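Local structure of diguanylate cyclase DosC (Escherichia coli, 4ZVA) at the interface of chains A and B. The protein senses oxygen through a haem-binding globin domain and makes the bacterial second messenger cyclic di-GMP from two molecules of GTP. Residues are numbered along the deposited sequence; one frame, centred on the assembly and turned at random. Chains: chain A/B, Diguanylate cyclase DosC.

The interface of chains A and B. Residues chain A 101, 104, 108; chain B 104, 140, 143-144, 147-148.
A:Glu104 reaches from helix 100-119 of one globin-coupled sensor domain onto helix 125-147 of its partner, within the two-fold four-helix bundle that these helices of both chains form, probably the sensor dimer. With CG anti to the backbone N (chi1 180°) and the chain extended, it comes at B:Thr147 from the opposite direction, and the hydroxyl sits above the carboxylate plane. OG1 of B:Thr147 lies 2.9 Å from OE2 of A:Glu104 and 2.9 Å from the carbonyl O of B:Met143 in its own helix, so its one proton must be shared or alternate between them. This is the tight part: B:Met143 packs its CG 3.8 Å from CD of A:Glu104, while CG2 of B:Thr147 closes in beside OE1. The counterpart B:Glu104, in a different rotamer (chi1 -72°), brings OE2 to 2.5 Å from OE1 of A:Glu104. Two bare carboxylates would repel at this distance, so a proton is probably shared between them. A valine in place of B:Thr147 would probably leave OE2 of A:Glu104 without its hydroxyl partner across the interface.

The looser side is built on an ion pair and a bridging water. A:Arg108 places NE 2.5 Å from OE1 of B:Glu144 in a short salt bridge. The carboxylate oxygen sits nearly in the guanidinium plane, whereas NE stands above the carboxylate plane. A water in plane at the guanidinium edge, 2.9 Å from NH2 of A:Arg108, connects it to OE2 of B:Glu144. From its own chain, B:Arg148 steadies that oxygen, NH1 to OE2 of B:Glu144 at 3.2 Å. Its aliphatic stem crosses A:Glu101 at about a right angle, CG 3.5 Å from CB of A:Glu101, and their charged ends stay apart.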
ATOM      1  N   GLU A 101      -7.276  -0.380  11.529  1.00 57.09           N
ATOM      2  CA  GLU A 101      -6.765   0.856  10.948  1.00 57.49           C
ATOM      3  C   GLU A 101      -5.460   1.281  11.615  1.00 56.68           C
ATOM      4  O   GLU A 101      -4.692   2.064  11.054  1.00 51.98           O
ATOM      5  CB  GLU A 101      -7.805   1.977  11.050  1.00 54.12           C
ATOM      6  CG  GLU A 101      -8.025   2.524  12.450  1.00 57.89           C
ATOM      7  CD  GLU A 101      -9.013   1.703  13.255  1.00 59.36           C
ATOM      8  OE1 GLU A 101      -9.566   0.725  12.707  1.00 60.54           O
ATOM      9  OE2 GLU A 101      -9.243   2.039  14.435  1.00 60.54           O
ATOM     10  N   GLU A 104      -3.030  -1.112   9.752  1.00 45.37           N
ATOM     11  CA  GLU A 104      -2.886  -0.578   8.401  1.00 46.68           C
ATOM     12  C   GLU A 104      -1.970   0.641   8.389  1.00 40.66           C
ATOM     13  O   GLU A 104      -1.147   0.801   7.488  1.00 39.43           O
ATOM     14  CB  GLU A 104      -4.252  -0.211   7.817  1.00 42.53           C
ATOM     15  CG  GLU A 104      -4.180   0.354   6.407  1.00 49.29           C
ATOM     16  CD  GLU A 104      -5.483   0.985   5.960  1.00 56.25           C
ATOM     17  OE1 GLU A 104      -6.476   0.248   5.781  1.00 53.13           O
ATOM     18  OE2 GLU A 104      -5.511   2.222   5.790  1.00 55.37           O
ATOM     19  N   ARG A 108       1.621   1.462   6.393  1.00 39.58           N
ATOM     20  CA  ARG A 108       1.866   2.673   5.622  1.00 41.10           C
ATOM     21  C   ARG A 108       3.175   3.316   6.060  1.00 34.64           C
ATOM     22  O   ARG A 108       3.957   3.780   5.231  1.00 34.65           O
ATOM     23  CB  ARG A 108       0.714   3.667   5.767  1.00 41.20           C
ATOM     24  CG  ARG A 108       0.819   4.844   4.806  1.00 43.14           C
ATOM     25  CD  ARG A 108      -0.342   5.814   4.950  1.00 38.93           C
ATOM     26  NE  ARG A 108      -0.283   6.569   6.196  1.00 39.79           N
ATOM     27  CZ  ARG A 108       0.510   7.616   6.393  1.00 44.98           C
ATOM     28  NH1 ARG A 108       1.316   8.030   5.423  1.00 50.27           N
ATOM     29  NH2 ARG A 108       0.500   8.249   7.558  1.00 44.11           N
TER
ATOM     30  N   GLU B 104      -9.660  -2.696   1.320  1.00 40.67           N
ATOM     31  CA  GLU B 104      -8.198  -2.713   1.288  1.00 36.88           C
ATOM     32  C   GLU B 104      -7.681  -3.537   0.117  1.00 36.60           C
ATOM     33  O   GLU B 104      -6.705  -3.164  -0.532  1.00 42.84           O
ATOM     34  CB  GLU B 104      -7.632  -3.268   2.595  1.00 43.72           C
ATOM     35  CG  GLU B 104      -7.773  -2.345   3.790  1.00 49.77           C
ATOM     36  CD  GLU B 104      -7.013  -2.854   5.001  1.00 58.98           C
ATOM     37  OE1 GLU B 104      -6.357  -3.911   4.886  1.00 62.68           O
ATOM     38  OE2 GLU B 104      -7.067  -2.201   6.063  1.00 57.57           O
ATOM     39  N   ASP B 140      -2.073   5.355  -0.422  1.00 31.43           N
ATOM     40  CA  ASP B 140      -2.034   4.817   0.936  1.00 33.06           C
ATOM     41  C   ASP B 140      -2.555   5.827   1.947  1.00 32.38           C
ATOM     42  O   ASP B 140      -3.254   5.463   2.890  1.00 35.69           O
ATOM     43  CB  ASP B 140      -0.616   4.386   1.316  1.00 34.92           C
ATOM     44  CG  ASP B 140      -0.275   3.005   0.802  1.00 40.07           C
ATOM     45  OD1 ASP B 140      -1.201   2.288   0.363  1.00 36.99           O
ATOM     46  OD2 ASP B 140       0.914   2.629   0.851  1.00 44.20           O
ATOM     47  N   MET B 143      -6.194   5.864   1.584  1.00 38.92           N
ATOM     48  CA  MET B 143      -6.770   4.654   2.156  1.00 36.82           C
ATOM     49  C   MET B 143      -6.895   4.771   3.670  1.00 41.64           C
ATOM     50  O   MET B 143      -7.908   4.371   4.245  1.00 45.55           O
ATOM     51  CB  MET B 143      -5.942   3.423   1.787  1.00 39.92           C
ATOM     52  CG  MET B 143      -6.413   2.160   2.489  1.00 39.91           C
ATOM     53  SD  MET B 143      -5.689   0.651   1.836  1.00 42.75           S
ATOM     54  CE  MET B 143      -3.989   0.827   2.374  1.00 48.97           C
ATOM     55  N   GLU B 144      -5.874   5.325   4.315  1.00 41.58           N
ATOM     56  CA  GLU B 144      -5.895   5.470   5.767  1.00 43.99           C
ATOM     57  C   GLU B 144      -6.999   6.427   6.207  1.00 44.40           C
ATOM     58  O   GLU B 144      -7.698   6.166   7.184  1.00 44.11           O
ATOM     59  CB  GLU B 144      -4.539   5.944   6.293  1.00 41.34           C
ATOM     60  CG  GLU B 144      -4.498   6.088   7.807  1.00 44.89           C
ATOM     61  CD  GLU B 144      -3.099   6.319   8.343  1.00 51.76           C
ATOM     62  OE1 GLU B 144      -2.137   5.855   7.698  1.00 44.67           O
ATOM     63  OE2 GLU B 144      -2.963   6.954   9.411  1.00 45.25           O
ATOM     64  N   THR B 147     -10.278   4.469   5.769  1.00 44.76           N
ATOM     65  CA  THR B 147     -10.479   3.399   6.737  1.00 47.30           C
ATOM     66  C   THR B 147     -10.611   3.915   8.168  1.00 45.37           C
ATOM     67  O   THR B 147     -11.307   3.311   8.984  1.00 51.23           O
ATOM     68  CB  THR B 147      -9.324   2.382   6.689  1.00 46.20           C
ATOM     69  OG1 THR B 147      -8.074   3.068   6.835  1.00 54.56           O
ATOM     70  CG2 THR B 147      -9.330   1.632   5.368  1.00 45.23           C
ATOM     71  N   ARG B 148      -9.955   5.030   8.475  1.00 44.31           N
ATOM     72  CA  ARG B 148     -10.068   5.615   9.808  1.00 45.42           C
ATOM     73  C   ARG B 148     -11.294   6.520   9.905  1.00 55.77           C
ATOM     74  O   ARG B 148     -11.195   7.670  10.331  1.00 66.13           O
ATOM     75  CB  ARG B 148      -8.792   6.379  10.177  1.00 51.79           C
ATOM     76  CG  ARG B 148      -7.596   5.446  10.341  1.00 50.62           C
ATOM     77  CD  ARG B 148      -6.322   6.122  10.826  1.00 58.69           C
ATOM     78  NE  ARG B 148      -6.289   6.242  12.280  1.00 59.80           N
ATOM     79  CZ  ARG B 148      -5.249   6.695  12.970  1.00 63.59           C
ATOM     80  NH1 ARG B 148      -4.143   7.064  12.338  1.00 66.06           N
ATOM     81  NH2 ARG B 148      -5.309   6.768  14.293  1.00 72.69           N
TER
HETATM   82  O   HOH W   1      -1.012   8.281  10.001  1.00 45.73           O